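PDB 4CCW: carboxyl esterase NP from Bacillus subtilis, which hydrolyses carboxylic esters to an alcohol and a carboxylate, as a carboxylesterase of the alpha/beta hydrolase superfamily. Local coordinates for residues 15-18 and 19-22; 159-163 and 164-168; 246-249 and 250-253. One frame throughout, in Å; residues are numbered along the deposited sequence.

Interaction 1: residues 15-18 and 19-22; sequences IRYY and QTYN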
loop_
_atom_site.group_PDB
_atom_site.type_symbol
_atom_site.label_atom_id
_atom_site.label_comp_id
_atom_site.label_asym_id
_atom_site.label_seq_id
_atom_site.Cartn_x
_atom_site.Cartn_y
_atom_site.Cartn_z
ATOM N N ILE A 15 -3.037 21.742 5.206
ATOM C CA ILE A 15 -4.394 21.822 5.761
ATOM C C ILE A 15 -5.417 21.344 4.744
ATOM O O ILE A 15 -6.320 20.574 5.082
ATOM C CB ILE A 15 -4.732 23.261 6.235
ATOM C CG1 ILE A 15 -3.903 23.620 7.469
ATOM C CG2 ILE A 15 -6.231 23.439 6.497
ATOM C CD1 ILE A 15 -4.259 22.843 8.724
ATOM N N ARG A 16 -5.256 21.779 3.495
ATOM C CA ARG A 16 -6.159 21.381 2.434
ATOM C C ARG A 16 -6.110 19.869 2.222
ATOM O O ARG A 16 -7.157 19.234 2.069
ATOM C CB ARG A 16 -5.830 22.112 1.136
ATOM C CG ARG A 16 -6.579 21.582 -0.071
ATOM C CD ARG A 16 -6.317 22.434 -1.299
ATOM N NE ARG A 16 -4.912 22.376 -1.698
ATOM C CZ ARG A 16 -4.323 23.258 -2.496
ATOM N NH1 ARG A 16 -5.015 24.279 -2.988
ATOM N NH2 ARG A 16 -3.039 23.127 -2.797
ATOM N N TYR A 17 -4.901 19.305 2.235
ATOM C CA TYR A 17 -4.752 17.856 2.077
ATOM C C TYR A 17 -5.465 17.116 3.202
ATOM O O TYR A 17 -6.255 16.202 2.940
ATOM C CB TYR A 17 -3.290 17.412 1.994
ATOM C CG TYR A 17 -3.210 15.902 1.932
ATOM C CD1 TYR A 17 -3.620 15.211 0.787
ATOM C CD2 TYR A 17 -2.813 15.161 3.046
ATOM C CE1 TYR A 17 -3.587 13.820 0.736
ATOM C CE2 TYR A 17 -2.769 13.769 2.999
ATOM C CZ TYR A 17 -3.166 13.111 1.851
ATOM O OH TYR A 17 -3.128 11.740 1.814
ATOM N N TYR A 18 -5.205 17.522 4.444
ATOM C CA TYR A 18 -5.891 16.944 5.598
ATOM C C TYR A 18 -7.413 16.987 5.490
ATOM O O TYR A 18 -8.091 16.021 5.841
ATOM C CB TYR A 18 -5.427 17.602 6.901
ATOM C CG TYR A 18 -4.213 16.955 7.519
ATOM C CD1 TYR A 18 -3.022 16.828 6.801
ATOM C CD2 TYR A 18 -4.247 16.475 8.829
ATOM C CE1 TYR A 18 -1.901 16.238 7.369
ATOM C CE2 TYR A 18 -3.136 15.887 9.400
ATOM C CZ TYR A 18 -1.967 15.771 8.665
ATOM O OH TYR A 18 -0.864 15.187 9.229
ATOM N N GLN A 19 -7.956 18.117 5.036
ATOM C CA GLN A 19 -9.397 18.234 4.827
ATOM C C GLN A 19 -9.911 17.225 3.785
ATOM O O GLN A 19 -10.932 16.565 4.009
ATOM C CB GLN A 19 -9.773 19.670 4.426
ATOM C CG GLN A 19 -11.268 19.903 4.251
ATOM C CD GLN A 19 -12.079 19.561 5.495
ATOM O OE1 GLN A 19 -11.596 19.678 6.623
ATOM N NE2 GLN A 19 -13.325 19.142 5.291
ATOM N N THR A 20 -9.211 17.109 2.660
ATOM C CA THR A 20 -9.596 16.154 1.609
ATOM C C THR A 20 -9.508 14.699 2.081
ATOM O O THR A 20 -10.308 13.861 1.674
ATOM C CB THR A 20 -8.785 16.325 0.290
ATOM O OG1 THR A 20 -7.390 16.072 0.520
ATOM C CG2 THR A 20 -8.993 17.722 -0.324
ATOM N N TYR A 21 -8.522 14.413 2.927
ATOM C CA TYR A 21 -8.344 13.079 3.513
ATOM C C TYR A 21 -9.575 12.744 4.357
ATOM O O TYR A 21 -10.136 11.643 4.253
ATOM C CB TYR A 21 -7.074 13.078 4.372
ATOM C CG TYR A 21 -6.655 11.738 4.936
ATOM C CD1 TYR A 21 -7.435 11.080 5.896
ATOM C CD2 TYR A 21 -5.457 11.156 4.545
ATOM C CE1 TYR A 21 -7.030 9.858 6.423
ATOM C CE2 TYR A 21 -5.042 9.948 5.066
ATOM C CZ TYR A 21 -5.832 9.303 5.998
ATOM O OH TYR A 21 -5.409 8.103 6.497
ATOM N N ASN A 22 -10.003 13.699 5.176
ATOM C CA ASN A 22 -11.175 13.523 6.030
ATOM C C ASN A 22 -12.447 13.328 5.214
ATOM O O ASN A 22 -13.310 12.534 5.584
ATOM C CB ASN A 22 -11.315 14.703 7.001
ATOM C CG ASN A 22 -10.230 14.708 8.066
ATOM O OD1 ASN A 22 -9.523 13.713 8.252
ATOM N ND2 ASN A 22 -10.081 15.823 8.759
#
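Tyr-17 O takes two donors from the next turn of the helix. Tyr-21 N gives it the regular backbone bond at 2.9 Å, while the hydroxyl Thr-20 OG1 donates to Tyr-17 O at 2.7 Å from the flank of the carbonyl, with a C=O...O angle of 120°. With chi1 at 63°, Thr-20 OG1 sits between its own backbone N and carbonyl carbon, and from there it bends back onto the preceding turn. The remaining backbone bonds follow the i to i+4 pattern, Gln-19 N to Ile-15 O and Asn-22 N to Tyr-18 O among them.

Side-chain packing is the work of the two tyrosines four residues apart. Tyr-17 OH lies at the edge of the Tyr-21 ring, in its plane, 3.6 Å from Tyr-21 CD2, and Tyr-17 CZ is 4.0 Å from that same CD2. Both phenol oxygens find their polar partners elsewhere: Tyr-17 OH bonds to Gln-199 on helix 194-205 and Tyr-21 OH to Asp-87. The buried tyrosine side of an amphipathic alpha-helix, near the N-terminus of the chain, is thus pinned to the body of the protein.

Interaction 2: residues 159-163 and 164-168; sequences LPFHH and DFYKY. With VKC ((2-hydroxyethoxy)acetic acid), chain B.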
loop_
_atom_site.group_PDB
_atom_site.type_symbol
_atom_site.label_atom_id
_atom_site.label_comp_id
_atom_site.label_asym_id
_atom_site.label_seq_id
_atom_site.Cartn_x
_atom_site.Cartn_y
_atom_site.Cartn_z
ATOM N N LEU A 159 10.284 -7.300 -10.192
ATOM C CA LEU A 159 10.897 -6.716 -11.382
ATOM C C LEU A 159 11.138 -5.243 -11.134
ATOM O O LEU A 159 10.405 -4.649 -10.344
ATOM C CB LEU A 159 9.957 -6.802 -12.589
ATOM C CG LEU A 159 9.610 -8.162 -13.182
ATOM C CD1 LEU A 159 8.733 -7.920 -14.403
ATOM C CD2 LEU A 159 10.879 -8.924 -13.553
ATOM N N PRO A 160 12.130 -4.643 -11.827
ATOM C CA PRO A 160 12.286 -3.189 -11.727
ATOM C C PRO A 160 11.187 -2.471 -12.484
ATOM O O PRO A 160 10.563 -3.068 -13.366
ATOM C CB PRO A 160 13.627 -2.914 -12.403
ATOM C CG PRO A 160 13.921 -4.103 -13.237
ATOM C CD PRO A 160 13.160 -5.272 -12.685
ATOM N N PHE A 161 10.946 -1.207 -12.141
ATOM C CA PHE A 161 9.951 -0.406 -12.838
ATOM C C PHE A 161 10.290 -0.256 -14.303
ATOM O O PHE A 161 11.468 -0.136 -14.679
ATOM C CB PHE A 161 9.916 1.032 -12.286
ATOM C CG PHE A 161 9.333 1.163 -10.913
ATOM C CD1 PHE A 161 8.074 0.652 -10.603
ATOM C CD2 PHE A 161 10.027 1.888 -9.935
ATOM C CE1 PHE A 161 7.527 0.836 -9.335
ATOM C CE2 PHE A 161 9.492 2.058 -8.664
ATOM C CZ PHE A 161 8.237 1.532 -8.365
ATOM N N HIS A 162 9.258 -0.194 -15.135
ATOM C CA HIS A 162 9.442 0.344 -16.484
ATOM C C HIS A 162 9.765 1.815 -16.343
ATOM O O HIS A 162 9.237 2.480 -15.448
ATOM C CB HIS A 162 8.162 0.151 -17.274
ATOM C CG HIS A 162 8.269 0.557 -18.716
ATOM N ND1 HIS A 162 8.069 1.823 -19.128
ATOM C CD2 HIS A 162 8.549 -0.189 -19.853
ATOM C CE1 HIS A 162 8.221 1.891 -20.460
ATOM N NE2 HIS A 162 8.508 0.655 -20.907
ATOM N N HIS A 163 10.607 2.363 -17.217
ATOM C CA HIS A 163 11.038 3.763 -17.063
ATOM C C HIS A 163 9.900 4.764 -17.081
ATOM O O HIS A 163 10.008 5.864 -16.511
ATOM C CB HIS A 163 12.109 4.127 -18.091
ATOM C CG HIS A 163 11.588 4.280 -19.510
ATOM N ND1 HIS A 163 11.394 5.488 -20.084
ATOM C CD2 HIS A 163 11.214 3.332 -20.455
ATOM C CE1 HIS A 163 10.938 5.325 -21.338
ATOM N NE2 HIS A 163 10.812 4.002 -21.564
ATOM N N ASP A 164 8.800 4.400 -17.732
ATOM C CA ASP A 164 7.632 5.293 -17.797
ATOM C C ASP A 164 7.067 5.594 -16.419
ATOM O O ASP A 164 6.525 6.680 -16.202
ATOM C CB ASP A 164 6.528 4.743 -18.707
ATOM C CG ASP A 164 6.739 5.112 -20.165
ATOM O OD1 ASP A 164 7.660 5.900 -20.462
ATOM O OD2 ASP A 164 5.965 4.620 -21.015
ATOM N N PHE A 165 7.198 4.655 -15.483
ATOM C CA PHE A 165 6.728 4.925 -14.130
ATOM C C PHE A 165 7.432 6.150 -13.558
ATOM O O PHE A 165 6.778 7.053 -13.030
ATOM C CB PHE A 165 6.889 3.736 -13.179
ATOM C CG PHE A 165 6.511 4.064 -11.758
ATOM C CD1 PHE A 165 5.165 4.123 -11.375
ATOM C CD2 PHE A 165 7.496 4.369 -10.811
ATOM C CE1 PHE A 165 4.822 4.439 -10.063
ATOM C CE2 PHE A 165 7.155 4.696 -9.502
ATOM C CZ PHE A 165 5.817 4.730 -9.131
ATOM N N TYR A 166 8.763 6.183 -13.661
ATOM C CA TYR A 166 9.519 7.356 -13.192
ATOM C C TYR A 166 9.043 8.665 -13.806
ATOM O O TYR A 166 8.927 9.687 -13.115
ATOM C CB TYR A 166 11.019 7.165 -13.469
ATOM C CG TYR A 166 11.651 6.108 -12.591
ATOM C CD1 TYR A 166 11.931 6.382 -11.263
ATOM C CD2 TYR A 166 11.995 4.849 -13.089
ATOM C CE1 TYR A 166 12.506 5.444 -10.435
ATOM C CE2 TYR A 166 12.599 3.888 -12.258
ATOM C CZ TYR A 166 12.832 4.192 -10.933
ATOM O OH TYR A 166 13.416 3.299 -10.068
ATOM N N LYS A 167 8.775 8.632 -15.102
ATOM C CA LYS A 167 8.336 9.816 -15.839
ATOM C C LYS A 167 6.941 10.308 -15.442
ATOM O O LYS A 167 6.748 11.508 -15.205
ATOM C CB LYS A 167 8.428 9.559 -17.341
ATOM C CG LYS A 167 9.872 9.405 -17.804
ATOM C CD LYS A 167 9.969 9.130 -19.297
ATOM C CE LYS A 167 11.418 9.090 -19.746
ATOM N NZ LYS A 167 12.246 8.009 -19.113
ATOM N N TYR A 168 5.972 9.394 -15.372
ATOM C CA TYR A 168 4.618 9.800 -14.976
ATOM C C TYR A 168 4.563 10.244 -13.526
ATOM O O TYR A 168 3.847 11.194 -13.203
ATOM C CB TYR A 168 3.583 8.696 -15.239
ATOM C CG TYR A 168 3.208 8.593 -16.686
ATOM C CD1 TYR A 168 2.351 9.526 -17.272
ATOM C CD2 TYR A 168 3.716 7.566 -17.485
ATOM C CE1 TYR A 168 2.009 9.439 -18.614
ATOM C CE2 TYR A 168 3.377 7.469 -18.824
ATOM C CZ TYR A 168 2.529 8.409 -19.382
ATOM O OH TYR A 168 2.193 8.311 -20.710
HETATM C C VKC B . 1.201 5.187 -7.354
HETATM O O VKC B . 1.890 4.232 -7.772
HETATM C CA VKC B . 1.814 6.568 -7.328
HETATM C CD VKC B . 5.153 7.843 -6.998
HETATM C CG VKC B . 3.933 7.522 -7.861
HETATM O OAD VKC B . 3.231 6.442 -7.264
HETATM O OE1 VKC B . 5.418 9.255 -7.008
HETATM O OXT VKC B . 0.026 5.036 -6.954
#
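Two first torsions bring the phenylalanines together: Phe-161 CG lies anti to its carbonyl carbon (chi1 -71°), while Phe-165 CG swings opposite its own N (chi1 175°), and each ring turns a face to the other. They stack face to face with centroids 4.1 Å apart and planes at 23°, Phe-165 CD2 lying above the centre of the Phe-161 ring. Tyr-166 completes an aromatic cluster. The edge of Phe-161 points at the face of Tyr-166 in a T-shaped pair, Phe-161 CD2 coming within 3.8 Å of Tyr-166 CZ. Ile-246 also packs on both phenylalanines.

Polar contacts gather at the start of helix 163-171. His-162 is the N-cap: its ring nitrogen ND1 accepts from Asp-164 N at 3.0 Å, a nearly straight bond that arrives tilted from the imidazole plane. His-162 O accepts from Phe-165 N. One turn on, Lys-167 extends its chain and bends only at the last torsion, so that NZ meets His-163 ND1 at 2.8 Å, close to the plane of the imidazole. Asp-164 OD1 lies over one face of that ring, offset toward the rim, 3.4 Å from His-163 CE1.

Beyond the stack, Phe-165 belongs to the pocket of the bound (2-hydroxyethoxy)acetic acid, its CZ 3.6 Å from ligand atom CG. Phe-165 meets the ligand with its CZ and CE1 rim, while Phe-161 packs on a face of the same ring. His-162 ND1 and His-163 ND1 both act as acceptors, so both imidazoles are probably neutral, with the hydrogen on NE2; Lys-167 NZ, as donor to His-163 ND1, would disfavour protonation of that ring.

Interaction 3: residues 246-249 and 250-253; sequences IYDP and HSAL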
loop_
_atom_site.group_PDB
_atom_site.type_symbol
_atom_site.label_atom_id
_atom_site.label_comp_id
_atom_site.label_asym_id
_atom_site.label_seq_id
_atom_site.Cartn_x
_atom_site.Cartn_y
_atom_site.Cartn_z
ATOM N N ILE A 246 3.305 -0.641 -14.716
ATOM C CA ILE A 246 4.559 -0.309 -14.008
ATOM C C ILE A 246 5.675 -1.311 -14.314
ATOM O O ILE A 246 6.856 -1.014 -14.103
ATOM C CB ILE A 246 4.383 -0.085 -12.470
ATOM C CG1 ILE A 246 4.100 -1.397 -11.715
ATOM C CG2 ILE A 246 3.315 0.999 -12.216
ATOM C CD1 ILE A 246 4.514 -1.383 -10.237
ATOM N N TYR A 247 5.267 -2.493 -14.789
ATOM C CA TYR A 247 6.148 -3.513 -15.361
ATOM C C TYR A 247 5.257 -4.517 -16.083
ATOM O O TYR A 247 4.019 -4.360 -16.119
ATOM C CB TYR A 247 7.035 -4.176 -14.279
ATOM C CG TYR A 247 6.281 -4.509 -13.008
ATOM C CD1 TYR A 247 5.089 -5.254 -13.063
ATOM C CD2 TYR A 247 6.741 -4.071 -11.767
ATOM C CE1 TYR A 247 4.380 -5.543 -11.920
ATOM C CE2 TYR A 247 6.051 -4.364 -10.608
ATOM C CZ TYR A 247 4.870 -5.115 -10.693
ATOM O OH TYR A 247 4.161 -5.405 -9.557
ATOM N N ASP A 248 5.852 -5.544 -16.677
ATOM C CA ASP A 248 5.059 -6.562 -17.356
ATOM C C ASP A 248 4.533 -7.563 -16.323
ATOM O O ASP A 248 5.327 -8.167 -15.587
ATOM C CB ASP A 248 5.898 -7.250 -18.433
ATOM C CG ASP A 248 5.107 -8.297 -19.211
ATOM O OD1 ASP A 248 4.465 -9.182 -18.607
ATOM O OD2 ASP A 248 5.147 -8.262 -20.451
ATOM N N PRO A 249 3.193 -7.685 -16.206
ATOM C CA PRO A 249 2.678 -8.448 -15.071
ATOM C C PRO A 249 2.944 -9.930 -15.242
ATOM O O PRO A 249 3.098 -10.638 -14.263
ATOM C CB PRO A 249 1.170 -8.146 -15.084
ATOM C CG PRO A 249 0.858 -7.806 -16.512
ATOM C CD PRO A 249 2.111 -7.125 -17.033
ATOM N N HIS A 250 3.008 -10.399 -16.487
ATOM C CA HIS A 250 3.335 -11.823 -16.710
ATOM C C HIS A 250 4.787 -12.141 -16.439
ATOM O O HIS A 250 5.116 -13.192 -15.862
ATOM C CB HIS A 250 2.841 -12.297 -18.079
ATOM C CG HIS A 250 1.335 -12.436 -18.143
ATOM N ND1 HIS A 250 0.687 -13.519 -17.670
ATOM C CD2 HIS A 250 0.353 -11.558 -18.604
ATOM C CE1 HIS A 250 -0.647 -13.361 -17.844
ATOM N NE2 HIS A 250 -0.849 -12.157 -18.411
ATOM N N SER A 251 5.674 -11.214 -16.797
ATOM C CA SER A 251 7.073 -11.339 -16.412
ATOM C C SER A 251 7.203 -11.349 -14.880
ATOM O O SER A 251 7.998 -12.107 -14.347
ATOM C CB SER A 251 7.906 -10.200 -17.002
ATOM O OG SER A 251 7.638 -10.067 -18.393
ATOM N N ALA A 252 6.445 -10.493 -14.185
ATOM C CA ALA A 252 6.462 -10.450 -12.719
ATOM C C ALA A 252 6.005 -11.769 -12.101
ATOM O O ALA A 252 6.643 -12.279 -11.172
ATOM C CB ALA A 252 5.598 -9.303 -12.198
ATOM N N LEU A 253 4.894 -12.303 -12.612
ATOM C CA LEU A 253 4.372 -13.586 -12.137
ATOM C C LEU A 253 5.423 -14.679 -12.350
ATOM O O LEU A 253 5.618 -15.541 -11.484
ATOM C CB LEU A 253 3.059 -13.945 -12.845
ATOM C CG LEU A 253 2.416 -15.290 -12.435
ATOM C CD1 LEU A 253 0.900 -15.205 -12.490
ATOM C CD2 LEU A 253 2.912 -16.392 -13.347
#
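Asp-248 OD1 is gripped by two backbone N-H groups of the turn that follows it. Ser-251 N donates to Asp-248 OD1 at 3.0 Å with an angle of 165° at the hydrogen, approaching from above the carboxylate plane. His-250 N is nearer to Asp-248 OD1, at 2.8 Å, but its angle of 121° makes that bond weak. This is an aspartate N-cap, with Pro-249 as the first residue of helix 249-259 in the alpha/beta hydrolase fold. Chi1 of -178° turns the Asp-248 carboxylate beside its own carbonyl carbon, where it can serve the N-H groups that have no preceding turn to bond to. Its negative charge would probably also suit the positive end of the helix dipole.

Regular helical bonding starts at once: Ala-252 N donates to Asp-248 O at 2.9 Å, and Leu-253 N to Pro-249 O at 3.0 Å. Pro-249, with no N-H to offer, suits the first turn, where no preceding helical carbonyl would receive one.

On the buried side, Tyr-247 leans toward the helix while its hydroxyl bonds to Pro-154 O. Leu-240 of strand 236-241 packs on Tyr-247, Pro-249, Ala-252 and Leu-253, joining the helix start to the central sheet. One face of the Tyr-247 ring receives Ile-246 CG1, 3.6 Å above its centre, and at the ring's CE1 the methyl carbon Ala-252 CB approaches to 4.0 Å.

Overall arrangement
Interactions 2 and 3 are neighbours, their centres about 12 Å apart, and both lie at helix starts capped by a side chain, a histidine in one and an aspartate in the other. They touch: His-162 N probably donates to Ile-246 O at 2.7 Å, and Leu-159 packs on the first turn of helix 249-259. Interaction 1 stands apart, its centre about 34 Å from that of interaction 3 across the chain's centre, and lies within a helix rather than at its end. Interaction 2 is largely at the surface yet sends Phe-165 into the ligand pocket; interactions 1 and 3 are partly buried, one facing helix 194-205, the other the central sheet.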